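Local coordinates for ABC transporter ATP-binding protein (Sulfolobus tokodaii, PDB 2PJZ) that probably binds and hydrolyses ATP as the nucleotide-binding subunit of an ABC transporter, thought to serve cobalt transport, at residues A[72-77]-A[99-103]; A[224-228]-A[238-242]; A[168-172]-A[190-194]; A[131-136]-A[153-159]. Where two conformers were deposited one is given. Residue numbers count along the deposited sequence, not the author numbering.

Contact 1 of 4, residues A[72-77]-A[99-103]; sequences NYIRYS and ELKGL
Lys101, Asn72 and Ile74 carry this contact between the turn that leads into edge strand 76-78 and the C-terminal end of helix 90-100. Residues 72-73 are extended, Tyr73 to Tyr76 form a type I turn with Ile74 and Arg75 at its corners (Tyr76 N to Tyr73 O, 3.1 Å), and the chain then enters strand 76-78. Opposite, Lys101 is the first residue to leave helical phi/psi (-124/0). The CA atoms of Ile74 and Lys101 lie 4.5 Å apart. The side chain of Lys101 bends at its root (chi1 m, chi2 m), then runs straight (chi3 t, chi4 t) into the turn, where NZ donates to Asn72 OD1 (2.8 Å), Tyr73 O (3.0 Å) and Tyr76 O (2.8 Å). Asn72, chi1 t with its CA-to-CB bond toward the helix, uses its other end as donor: ND2 reaches Leu100 O at 2.8 Å, so one amide links the lysine to the last helical turn. Ile74 (chi1 p) lays CG2 3.2 Å from the same Leu100 O. Ser77, whose hydroxyl bonds to Ala142 O, stands beside the lysine stem, OG to Lys101 CG at 4.5 Å. The contact pins a helix end of the helical part of the ABC ATPase fold to the turn before the edge strand of its mixed sheet. The ammonium donates to three neutral carbonyl oxygens, so within these segments its charge meets dipoles, not a carboxylate.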
loop_
_atom_site.group_PDB
_atom_site.type_symbol
_atom_site.label_atom_id
_atom_site.label_comp_id
_atom_site.label_asym_id
_atom_site.label_seq_id
_atom_site.Cartn_x
_atom_site.Cartn_y
_atom_site.Cartn_z
ATOM N N ASN A 72 -8.252 6.507 -17.821
ATOM C CA ASN A 72 -6.812 6.351 -17.591
ATOM C C ASN A 72 -6.245 7.689 -17.230
ATOM O O ASN A 72 -6.651 8.714 -17.807
ATOM C CB ASN A 72 -6.059 5.819 -18.841
ATOM C CG ASN A 72 -4.571 5.569 -18.549
ATOM O OD1 ASN A 72 -4.236 4.888 -17.588
ATOM N ND2 ASN A 72 -3.667 6.186 -19.353
ATOM N N TYR A 73 -5.304 7.687 -16.278
ATOM C CA TYR A 73 -4.572 8.899 -15.925
ATOM C C TYR A 73 -3.100 8.529 -16.004
ATOM O O TYR A 73 -2.636 7.701 -15.241
ATOM C CB TYR A 73 -4.949 9.343 -14.508
ATOM C CG TYR A 73 -4.273 10.602 -13.991
ATOM C CD1 TYR A 73 -3.807 11.626 -14.873
ATOM C CD2 TYR A 73 -4.128 10.792 -12.620
ATOM C CE1 TYR A 73 -3.201 12.809 -14.361
ATOM C CE2 TYR A 73 -3.573 11.990 -12.097
ATOM C CZ TYR A 73 -3.101 12.969 -12.967
ATOM O OH TYR A 73 -2.558 14.089 -12.403
ATOM N N ILE A 74 -2.384 9.117 -16.969
ATOM C CA ILE A 74 -0.991 8.709 -17.232
ATOM C C ILE A 74 -0.057 8.892 -16.062
ATOM O O ILE A 74 0.937 8.157 -15.945
ATOM C CB ILE A 74 -0.353 9.405 -18.460
ATOM C CG1 ILE A 74 -0.490 10.931 -18.373
ATOM C CG2 ILE A 74 -0.859 8.763 -19.756
ATOM C CD1 ILE A 74 0.502 11.679 -19.246
ATOM N N ARG A 75 -0.374 9.849 -15.189
ATOM C CA ARG A 75 0.456 10.143 -14.017
ATOM C C ARG A 75 0.240 9.278 -12.785
ATOM O O ARG A 75 0.943 9.446 -11.779
ATOM C CB ARG A 75 0.342 11.620 -13.640
ATOM C CG ARG A 75 0.767 12.508 -14.852
ATOM C CD ARG A 75 0.895 13.938 -14.423
ATOM N NE ARG A 75 0.707 14.884 -15.519
ATOM C CZ ARG A 75 1.687 15.535 -16.124
ATOM N NH1 ARG A 75 2.951 15.347 -15.758
ATOM N NH2 ARG A 75 1.384 16.387 -17.102
ATOM N N TYR A 76 -0.746 8.386 -12.847
ATOM C CA TYR A 76 -1.010 7.438 -11.750
ATOM C C TYR A 76 -0.606 6.034 -12.160
ATOM O O TYR A 76 -0.852 5.622 -13.305
ATOM C CB TYR A 76 -2.520 7.457 -11.424
ATOM C CG TYR A 76 -2.899 6.457 -10.346
ATOM C CD1 TYR A 76 -2.748 6.782 -9.008
ATOM C CD2 TYR A 76 -3.350 5.169 -10.673
ATOM C CE1 TYR A 76 -3.067 5.865 -7.997
ATOM C CE2 TYR A 76 -3.695 4.249 -9.671
ATOM C CZ TYR A 76 -3.535 4.618 -8.335
ATOM O OH TYR A 76 -3.865 3.751 -7.334
ATOM N N SER A 77 0.005 5.288 -11.238
ATOM C CA SER A 77 0.335 3.890 -11.446
ATOM C C SER A 77 -0.058 3.055 -10.237
ATOM O O SER A 77 -0.063 3.545 -9.115
ATOM C CB SER A 77 1.870 3.703 -11.586
ATOM O OG SER A 77 2.322 4.217 -12.783
ATOM N N GLU A 99 2.992 3.108 -23.683
ATOM C CA GLU A 99 1.958 4.026 -24.188
ATOM C C GLU A 99 0.946 4.471 -23.129
ATOM O O GLU A 99 0.625 5.658 -23.032
ATOM C CB GLU A 99 1.211 3.372 -25.346
ATOM C CG GLU A 99 2.112 3.109 -26.540
ATOM C CD GLU A 99 2.817 4.377 -26.982
ATOM O OE1 GLU A 99 2.113 5.379 -27.280
ATOM O OE2 GLU A 99 4.067 4.375 -27.009
ATOM N N LEU A 100 0.460 3.515 -22.341
ATOM C CA LEU A 100 -0.610 3.766 -21.369
ATOM C C LEU A 100 -0.177 4.714 -20.266
ATOM O O LEU A 100 -0.954 5.575 -19.851
ATOM C CB LEU A 100 -1.099 2.431 -20.787
ATOM C CG LEU A 100 -2.374 2.428 -19.917
ATOM C CD1 LEU A 100 -3.606 2.847 -20.745
ATOM C CD2 LEU A 100 -2.589 1.061 -19.269
ATOM N N LYS A 101 1.067 4.559 -19.797
ATOM C CA LYS A 101 1.575 5.342 -18.677
ATOM C C LYS A 101 2.848 6.106 -18.998
ATOM O O LYS A 101 3.426 6.773 -18.118
ATOM C CB LYS A 101 1.854 4.404 -17.465
ATOM C CG LYS A 101 0.607 3.685 -16.893
ATOM C CD LYS A 101 -0.508 4.648 -16.391
ATOM C CE LYS A 101 -1.664 3.843 -15.793
ATOM N NZ LYS A 101 -2.755 4.750 -15.216
ATOM N N GLY A 102 3.331 5.984 -20.230
ATOM C CA GLY A 102 4.658 6.579 -20.541
ATOM C C GLY A 102 5.803 5.850 -19.854
ATOM O O GLY A 102 6.792 6.462 -19.458
ATOM N N LEU A 103 5.664 4.539 -19.681
ATOM C CA LEU A 103 6.752 3.744 -19.092
ATOM C C LEU A 103 8.036 3.877 -19.943
ATOM O O LEU A 103 7.978 3.843 -21.179
ATOM C CB LEU A 103 6.347 2.266 -18.934
ATOM C CG LEU A 103 7.376 1.243 -18.383
ATOM C CD1 LEU A 103 6.638 0.092 -17.700
ATOM C CD2 LEU A 103 8.224 0.709 -19.557
#

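Contact 2 of 4, residues A[224-228]-A[238-242]; sequences NDALL and SIVKG
Segment 224-228 comes in from a loop: Asp225 has phi/psi -101/30, Ala226 is extended (-64/140), Leu227 turns back to helical values (-67/-35), and Leu228 (-157/136) starts strand 228-232. Residues 238-240 are plain strand. The two run antiparallel, with Leu228 and Ile239 a hydrogen-bonded pair (CA-CA 5.2 Å) and Ala226 beside Val240 (CA-CA 4.6 Å). Ile239 N donates to Leu228 O at 2.8 Å and almost linearly. In return Ile239 O receives two weak bonds, from Leu227 N at 2.7 Å but bent to 129° and from Leu228 N at 3.4 Å. Beyond them the two backbones part, and a water bridges Asp225 O (2.5 Å) and Lys241 N (2.8 Å). Leu228 (chi1 t, chi2 p) and Ile239 (m, t) lie on one face of the sheet, CD2 to CD1 at 4.3 Å, packed on Phe198 and Ile208 of the mixed sheet. Leu227 (m, t) brings CD1 to 4.4 Å from Ile239 CG2 and 4.2 Å from Lys241 CB; Lys241 itself forms a salt bridge with Glu212. Ala226 CB meets Val240 CG1 at 4.2 Å. Two residues, Leu227 and Leu228, thus face the single Ile239: a classic beta bulge at the open end of the hairpin formed by strands 228-232 and 235-241, in the small antiparallel sheet near the C terminus.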
loop_
_atom_site.group_PDB
_atom_site.type_symbol
_atom_site.label_atom_id
_atom_site.label_comp_id
_atom_site.label_asym_id
_atom_site.label_seq_id
_atom_site.Cartn_x
_atom_site.Cartn_y
_atom_site.Cartn_z
ATOM N N ASN A 224 -2.037 9.951 28.175
ATOM C CA ASN A 224 -2.008 11.410 27.974
ATOM C C ASN A 224 -1.084 11.959 26.886
ATOM O O ASN A 224 -1.502 12.807 26.092
ATOM C CB ASN A 224 -1.762 12.148 29.301
ATOM C CG ASN A 224 -3.061 12.494 30.020
ATOM O OD1 ASN A 224 -3.910 11.628 30.253
ATOM N ND2 ASN A 224 -3.223 13.766 30.374
ATOM N N ASP A 225 0.161 11.499 26.850
ATOM C CA ASP A 225 1.107 12.035 25.873
ATOM C C ASP A 225 1.280 11.105 24.666
ATOM O O ASP A 225 2.340 11.073 24.038
ATOM C CB ASP A 225 2.464 12.313 26.539
ATOM C CG ASP A 225 3.377 13.195 25.682
ATOM O OD1 ASP A 225 4.581 12.870 25.571
ATOM O OD2 ASP A 225 2.891 14.204 25.119
ATOM N N ALA A 226 0.231 10.359 24.339
ATOM C CA ALA A 226 0.309 9.335 23.279
ATOM C C ALA A 226 0.598 9.930 21.894
ATOM O O ALA A 226 0.084 10.986 21.556
ATOM C CB ALA A 226 -0.968 8.512 23.263
ATOM N N LEU A 227 1.436 9.269 21.100
ATOM C CA LEU A 227 1.657 9.690 19.718
ATOM C C LEU A 227 0.385 9.472 18.892
ATOM O O LEU A 227 0.068 10.250 17.975
ATOM C CB LEU A 227 2.809 8.914 19.096
ATOM C CG LEU A 227 4.239 9.133 19.592
ATOM C CD1 LEU A 227 5.026 7.857 19.336
ATOM C CD2 LEU A 227 4.904 10.327 18.877
ATOM N N LEU A 228 -0.338 8.403 19.215
ATOM C CA LEU A 228 -1.615 8.122 18.552
ATOM C C LEU A 228 -2.464 7.233 19.436
ATOM O O LEU A 228 -1.957 6.270 19.999
ATOM C CB LEU A 228 -1.362 7.424 17.203
ATOM C CG LEU A 228 -2.584 7.021 16.356
ATOM C CD1 LEU A 228 -3.336 8.263 15.897
ATOM C CD2 LEU A 228 -2.123 6.197 15.147
ATOM N N SER A 238 -3.161 2.876 23.102
ATOM C CA SER A 238 -2.275 4.015 22.920
ATOM C C SER A 238 -0.911 3.606 22.436
ATOM O O SER A 238 -0.302 2.655 22.953
ATOM C CB SER A 238 -2.143 4.825 24.213
ATOM O OG SER A 238 -3.371 5.449 24.519
ATOM N N ILE A 239 -0.424 4.358 21.446
ATOM C CA ILE A 239 0.950 4.260 20.986
ATOM C C ILE A 239 1.707 5.411 21.667
ATOM O O ILE A 239 1.410 6.602 21.438
ATOM C CB ILE A 239 1.027 4.308 19.429
ATOM C CG1 ILE A 239 0.247 3.117 18.833
ATOM C CG2 ILE A 239 2.437 4.268 18.963
ATOM C CD1 ILE A 239 0.022 3.181 17.318
ATOM N N VAL A 240 2.655 5.028 22.527
ATOM C CA VAL A 240 3.389 5.963 23.394
ATOM C C VAL A 240 4.912 5.941 23.134
ATOM O O VAL A 240 5.504 4.896 22.854
ATOM C CB VAL A 240 3.081 5.681 24.891
ATOM C CG1 VAL A 240 1.578 5.824 25.177
ATOM C CG2 VAL A 240 3.551 4.286 25.281
ATOM N N LYS A 241 5.542 7.109 23.219
ATOM C CA LYS A 241 6.977 7.225 23.011
ATOM C C LYS A 241 7.718 6.696 24.246
ATOM O O LYS A 241 7.343 6.994 25.373
ATOM C CB LYS A 241 7.351 8.685 22.741
ATOM C CG LYS A 241 8.680 8.826 22.062
ATOM C CD LYS A 241 8.855 10.191 21.378
ATOM C CE LYS A 241 10.033 10.128 20.437
ATOM N NZ LYS A 241 9.658 9.406 19.182
ATOM N N GLY A 242 8.760 5.904 24.033
ATOM C CA GLY A 242 9.456 5.281 25.160
ATOM C C GLY A 242 8.657 4.183 25.854
ATOM O O GLY A 242 7.718 3.631 25.270
HETATM O O HOH W 1 4.015 9.258 24.138
#

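Contact 3 of 4, residues A[168-172]-A[190-194]; sequences SRYIK and LYKEY
Two hydrogen bonds hold the flank of helix 161-173 to the irregular segment 190-194. Lys172 NZ donates to Leu190 O at 2.6 Å, and Ser168 OG pairs with Tyr191 OH at 2.8 Å. To reach its acceptor Lys172 extends from chi1 m and chi2 t, then kinks at chi3 p, which also leaves NZ in a long salt bridge with Glu193 OE1 (3.7 Å) and 5.5 Å from the Tyr191 ring centroid, nearly on the normal, at most a weak cation-pi attraction. Ser168 (chi1 t) points its CA-to-CB bond toward the segment. The segment itself folds as a type I turn from Tyr191 to Tyr194, closed by Tyr194 N to Tyr191 O at 3.0 Å. Backbones stay well apart: Ser168 and Leu190 CA atoms are 7.6 Å from each other, Lys172 and Tyr191 8.6 Å, so side chains bridge the gap. The stem of Lys172 packs against both tyrosines, CG at 3.7 Å from Tyr191 CE1 and 3.3 Å from Tyr194 OH; that hydroxyl is hydrogen-bonded to Lys32 NZ. Ile171 CG2 abuts the edge of the Tyr191 ring (CE1 4.0 Å), and Leu190 CD1 lies 3.6 Å from Ser168 OG. Helix 161-173 is the crossover of a beta-alpha-beta unit between strands 149-153 and 177-182; the contact packs it on the connection into parallel strand 195-200, within the P-loop NTPase core.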
loop_
_atom_site.group_PDB
_atom_site.type_symbol
_atom_site.label_atom_id
_atom_site.label_comp_id
_atom_site.label_asym_id
_atom_site.label_seq_id
_atom_site.Cartn_x
_atom_site.Cartn_y
_atom_site.Cartn_z
ATOM N N SER A 168 12.850 -1.278 -2.470
ATOM C CA SER A 168 12.593 -0.175 -1.549
ATOM C C SER A 168 13.311 1.087 -2.011
ATOM O O SER A 168 12.770 2.177 -1.908
ATOM C CB SER A 168 13.021 -0.530 -0.127
ATOM O OG SER A 168 12.668 0.488 0.788
ATOM N N ARG A 169 14.529 0.924 -2.519
ATOM C CA ARG A 169 15.297 2.043 -3.057
ATOM C C ARG A 169 14.523 2.686 -4.215
ATOM O O ARG A 169 14.421 3.907 -4.296
ATOM C CB ARG A 169 16.750 1.617 -3.429
ATOM C CG ARG A 169 17.624 1.398 -2.129
ATOM C CD ARG A 169 19.017 0.619 -2.221
ATOM N NE ARG A 169 19.505 0.343 -0.839
ATOM C CZ ARG A 169 19.884 -0.852 -0.344
ATOM N NH1 ARG A 169 19.930 -1.931 -1.127
ATOM N NH2 ARG A 169 20.254 -0.968 0.941
ATOM N N TYR A 170 13.914 1.869 -5.072
ATOM C CA TYR A 170 13.133 2.424 -6.200
ATOM C C TYR A 170 11.797 3.040 -5.765
ATOM O O TYR A 170 11.352 4.044 -6.326
ATOM C CB TYR A 170 12.904 1.350 -7.255
ATOM C CG TYR A 170 14.140 1.053 -8.065
ATOM C CD1 TYR A 170 14.736 2.044 -8.840
ATOM C CD2 TYR A 170 14.694 -0.226 -8.078
ATOM C CE1 TYR A 170 15.870 1.777 -9.592
ATOM C CE2 TYR A 170 15.834 -0.505 -8.827
ATOM C CZ TYR A 170 16.412 0.497 -9.573
ATOM O OH TYR A 170 17.531 0.204 -10.320
ATOM N N ILE A 171 11.156 2.397 -4.796
ATOM C CA ILE A 171 9.906 2.894 -4.204
ATOM C C ILE A 171 10.158 4.280 -3.623
ATOM O O ILE A 171 9.339 5.184 -3.764
ATOM C CB ILE A 171 9.354 1.876 -3.133
ATOM C CG1 ILE A 171 8.817 0.632 -3.847
ATOM C CG2 ILE A 171 8.284 2.521 -2.209
ATOM C CD1 ILE A 171 8.455 -0.551 -2.946
ATOM N N LYS A 172 11.308 4.466 -2.985
ATOM C CA LYS A 172 11.608 5.742 -2.352
ATOM C C LYS A 172 11.986 6.824 -3.361
ATOM O O LYS A 172 11.683 8.009 -3.151
ATOM C CB LYS A 172 12.621 5.557 -1.215
ATOM C CG LYS A 172 12.041 4.638 -0.087
ATOM C CD LYS A 172 13.129 4.098 0.878
ATOM C CE LYS A 172 13.564 5.115 1.911
ATOM N NZ LYS A 172 14.509 4.435 2.879
ATOM N N LEU A 190 12.853 0.698 7.035
ATOM C CA LEU A 190 13.342 1.381 5.834
ATOM C C LEU A 190 12.476 2.595 5.485
ATOM O O LEU A 190 12.772 3.314 4.536
ATOM C CB LEU A 190 13.376 0.415 4.645
ATOM C CG LEU A 190 14.525 -0.603 4.589
ATOM C CD1 LEU A 190 14.349 -1.459 3.352
ATOM C CD2 LEU A 190 15.886 0.101 4.573
ATOM N N TYR A 191 11.420 2.826 6.264
ATOM C CA TYR A 191 10.457 3.876 5.939
ATOM C C TYR A 191 10.211 4.853 7.070
ATOM O O TYR A 191 9.118 5.387 7.186
ATOM C CB TYR A 191 9.147 3.255 5.427
ATOM C CG TYR A 191 9.331 2.623 4.084
ATOM C CD1 TYR A 191 9.112 3.349 2.910
ATOM C CD2 TYR A 191 9.794 1.306 3.972
ATOM C CE1 TYR A 191 9.321 2.767 1.661
ATOM C CE2 TYR A 191 10.006 0.727 2.735
ATOM C CZ TYR A 191 9.759 1.457 1.585
ATOM O OH TYR A 191 9.972 0.863 0.365
ATOM N N LYS A 192 11.257 5.135 7.855
ATOM C CA LYS A 192 11.173 6.006 9.036
ATOM C C LYS A 192 10.714 7.406 8.710
ATOM O O LYS A 192 10.007 8.036 9.520
ATOM C CB LYS A 192 12.535 6.087 9.759
ATOM C CG LYS A 192 13.085 4.753 10.172
ATOM C CD LYS A 192 14.526 4.860 10.734
ATOM C CE LYS A 192 14.888 3.558 11.444
ATOM N NZ LYS A 192 16.177 3.694 12.214
ATOM N N GLU A 193 11.077 7.896 7.532
ATOM C CA GLU A 193 10.719 9.273 7.170
ATOM C C GLU A 193 9.267 9.403 6.674
ATOM O O GLU A 193 8.802 10.507 6.332
ATOM C CB GLU A 193 11.741 9.860 6.167
ATOM C CG GLU A 193 11.769 9.234 4.757
ATOM C CD GLU A 193 12.571 7.924 4.588
ATOM O OE1 GLU A 193 13.378 7.880 3.614
ATOM O OE2 GLU A 193 12.375 6.943 5.353
ATOM N N TYR A 194 8.540 8.286 6.683
ATOM C CA TYR A 194 7.170 8.241 6.111
ATOM C C TYR A 194 6.128 8.296 7.185
ATOM O O TYR A 194 6.438 8.021 8.337
ATOM C CB TYR A 194 6.984 6.975 5.278
ATOM C CG TYR A 194 7.754 7.026 4.007
ATOM C CD1 TYR A 194 7.145 6.793 2.780
ATOM C CD2 TYR A 194 9.117 7.302 4.026
ATOM C CE1 TYR A 194 7.905 6.861 1.588
ATOM C CE2 TYR A 194 9.852 7.388 2.877
ATOM C CZ TYR A 194 9.261 7.174 1.666
ATOM O OH TYR A 194 10.074 7.268 0.560
#

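Contact 4 of 4, residues A[131-136]-A[153-159]; sequences AGQSVL and DEPFENV
The first turns of helix 131-144 face a loop that leaves strand 149-153 through two turns, type I from Glu154 to Glu157 and type II from Phe156 to Val159, with Asn158 at positive phi (68/16). Gly132 and Val159 CA atoms are 4.6 Å apart, Val135 and Pro155 6.1 Å. Backbone packing is tightest at Gly132, whose CA touches Asn158 O at 3.1 Å; a CB there would clash, 2.3 Å from that oxygen. In the apolar contacts Val135 (chi1 p) brings CG1 to 3.5 Å from Val159 CG2, and Leu136 CG is 4.0 Å from Val159 CG2. Val135 CG2 packs on the loop backbone, 3.6 Å from Glu154 O. Polar links across the gap run through water. One joins Glu157 O and Asn158 ND2 (both 3.0 Å) and weakly Ala131 O (3.4 Å), a second accepts from Gly132 N (2.8 Å) and donates weakly to Asn158 O (3.5 Å), and a third donates to Pro155 O (2.6 Å) and weakly to Val135 O (3.3 Å). By sequence, Ala131-Gln133 belong to the ABC signature motif, Asp153 and Glu154 end Walker B, and residues from about Glu157 correspond to the D-loop; Asp153 bonds Thr44 of the apparent Walker A loop. A sulfate, probably from the crystallisation liquor, lies about 4 Å from the Ala131 side chain. Without direct hydrogen bonds, signature helix and D-loop rely on close apolar fit and water bridges.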
loop_
_atom_site.group_PDB
_atom_site.type_symbol
_atom_site.label_atom_id
_atom_site.label_comp_id
_atom_site.label_asym_id
_atom_site.label_seq_id
_atom_site.Cartn_x
_atom_site.Cartn_y
_atom_site.Cartn_z
ATOM N N ALA A 131 5.288 -15.740 -6.949
ATOM C CA ALA A 131 4.705 -14.610 -6.210
ATOM C C ALA A 131 5.701 -13.450 -6.042
ATOM O O ALA A 131 5.381 -12.292 -6.348
ATOM C CB ALA A 131 4.205 -15.079 -4.861
ATOM N N GLY A 132 6.905 -13.766 -5.567
ATOM C CA GLY A 132 7.961 -12.758 -5.402
ATOM C C GLY A 132 8.334 -12.092 -6.721
ATOM O O GLY A 132 8.413 -10.863 -6.815
ATOM N N GLN A 133 8.541 -12.899 -7.750
ATOM C CA GLN A 133 8.842 -12.362 -9.089
ATOM C C GLN A 133 7.720 -11.490 -9.673
ATOM O O GLN A 133 7.993 -10.418 -10.240
ATOM C CB GLN A 133 9.111 -13.511 -10.049
ATOM C CG GLN A 133 10.458 -14.197 -9.838
ATOM C CD GLN A 133 10.638 -15.344 -10.829
ATOM O OE1 GLN A 133 9.663 -15.939 -11.294
ATOM N NE2 GLN A 133 11.891 -15.643 -11.170
ATOM N N SER A 134 6.480 -11.964 -9.550
ATOM C CA SER A 134 5.284 -11.254 -10.039
ATOM C C SER A 134 5.170 -9.850 -9.421
ATOM O O SER A 134 5.013 -8.862 -10.160
ATOM C CB SER A 134 4.014 -12.055 -9.727
ATOM O OG SER A 134 2.848 -11.356 -10.158
ATOM N N VAL A 135 5.242 -9.772 -8.085
ATOM C CA VAL A 135 5.174 -8.463 -7.396
ATOM C C VAL A 135 6.352 -7.552 -7.736
ATOM O O VAL A 135 6.174 -6.340 -7.899
ATOM C CB VAL A 135 4.900 -8.545 -5.860
ATOM C CG1 VAL A 135 6.169 -8.892 -5.041
ATOM C CG2 VAL A 135 4.337 -7.204 -5.352
ATOM N N LEU A 136 7.551 -8.119 -7.866
ATOM C CA LEU A 136 8.693 -7.286 -8.247
ATOM C C LEU A 136 8.512 -6.722 -9.622
ATOM O O LEU A 136 8.760 -5.520 -9.835
ATOM C CB LEU A 136 10.027 -8.053 -8.158
ATOM C CG LEU A 136 10.477 -8.303 -6.710
ATOM C CD1 LEU A 136 11.645 -9.323 -6.685
ATOM C CD2 LEU A 136 10.849 -7.013 -5.998
ATOM N N ASP A 153 0.375 -2.130 -3.571
ATOM C CA ASP A 153 -0.109 -3.210 -2.696
ATOM C C ASP A 153 1.045 -4.173 -2.321
ATOM O O ASP A 153 1.709 -4.746 -3.195
ATOM C CB ASP A 153 -1.217 -3.976 -3.399
ATOM C CG ASP A 153 -1.875 -5.020 -2.500
ATOM O OD1 ASP A 153 -1.968 -4.803 -1.276
ATOM O OD2 ASP A 153 -2.266 -6.057 -3.038
ATOM N N GLU A 154 1.261 -4.355 -1.027
ATOM C CA GLU A 154 2.179 -5.402 -0.501
ATOM C C GLU A 154 3.416 -5.630 -1.356
ATOM O O GLU A 154 3.635 -6.765 -1.834
ATOM C CB GLU A 154 1.434 -6.741 -0.351
ATOM C CG GLU A 154 0.353 -6.704 0.691
ATOM C CD GLU A 154 0.893 -6.786 2.118
ATOM O OE1 GLU A 154 2.130 -6.685 2.340
ATOM O OE2 GLU A 154 0.040 -6.936 3.011
ATOM N N PRO A 155 4.236 -4.582 -1.566
ATOM C CA PRO A 155 5.318 -4.747 -2.543
ATOM C C PRO A 155 6.457 -5.670 -2.051
ATOM O O PRO A 155 7.342 -5.990 -2.822
ATOM C CB PRO A 155 5.837 -3.320 -2.751
ATOM C CG PRO A 155 5.482 -2.585 -1.485
ATOM C CD PRO A 155 4.214 -3.224 -0.964
ATOM N N PHE A 156 6.386 -6.112 -0.798
ATOM C CA PHE A 156 7.506 -6.835 -0.174
ATOM C C PHE A 156 7.154 -8.275 0.154
ATOM O O PHE A 156 8.023 -9.052 0.573
ATOM C CB PHE A 156 7.942 -6.147 1.122
ATOM C CG PHE A 156 8.127 -4.657 1.004
ATOM C CD1 PHE A 156 9.196 -4.125 0.303
ATOM C CD2 PHE A 156 7.240 -3.788 1.644
ATOM C CE1 PHE A 156 9.380 -2.746 0.209
ATOM C CE2 PHE A 156 7.414 -2.411 1.563
ATOM C CZ PHE A 156 8.485 -1.893 0.842
ATOM N N GLU A 157 5.893 -8.640 -0.027
ATOM C CA GLU A 157 5.443 -9.960 0.387
ATOM C C GLU A 157 5.997 -11.016 -0.560
ATOM O O GLU A 157 5.993 -10.827 -1.764
ATOM C CB GLU A 157 3.921 -9.995 0.491
ATOM C CG GLU A 157 3.375 -11.277 1.071
ATOM C CD GLU A 157 1.980 -11.127 1.666
ATOM O OE1 GLU A 157 1.259 -10.159 1.333
ATOM O OE2 GLU A 157 1.603 -11.998 2.479
ATOM N N ASN A 158 6.549 -12.108 -0.007
ATOM C CA ASN A 158 7.164 -13.169 -0.838
ATOM C C ASN A 158 8.453 -12.732 -1.572
ATOM O O ASN A 158 8.921 -13.403 -2.511
ATOM C CB ASN A 158 6.130 -13.738 -1.836
ATOM C CG ASN A 158 4.838 -14.166 -1.154
ATOM O OD1 ASN A 158 4.861 -14.909 -0.159
ATOM N ND2 ASN A 158 3.703 -13.685 -1.669
ATOM N N VAL A 159 9.034 -11.619 -1.135
ATOM C CA VAL A 159 10.256 -11.093 -1.719
ATOM C C VAL A 159 11.413 -11.284 -0.719
ATOM O O VAL A 159 11.283 -10.916 0.443
ATOM C CB VAL A 159 10.122 -9.595 -2.090
ATOM C CG1 VAL A 159 11.455 -9.063 -2.565
ATOM C CG2 VAL A 159 9.063 -9.414 -3.191
HETATM O O HOH W 2 3.635 -11.325 -3.550
HETATM O O HOH W 3 7.876 -16.081 -4.431
HETATM O O HOH W 4 7.624 -5.108 -5.228
#

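From the N terminus the four contacts close one after another, in the order 1, 4, 3, 2, with none nested or crossed. Contact 1 closes the excursion from edge strand 76-78 through helix 90-100. Contact 4 then returns the loop after strand 149-153 to the start of helix 131-144, and contact 3 ties the next helix, 161-173, to the entry of strand 195-200. These two touch: Phe156 CZ lies 3.2 Å from Tyr191 OH, and Ile171 packs on Pro155 and Phe156. Contact 2 stands apart in the C-terminal antiparallel sheet, its centre about 41 Å from that of contact 1, on the opposite side of the chain's centre.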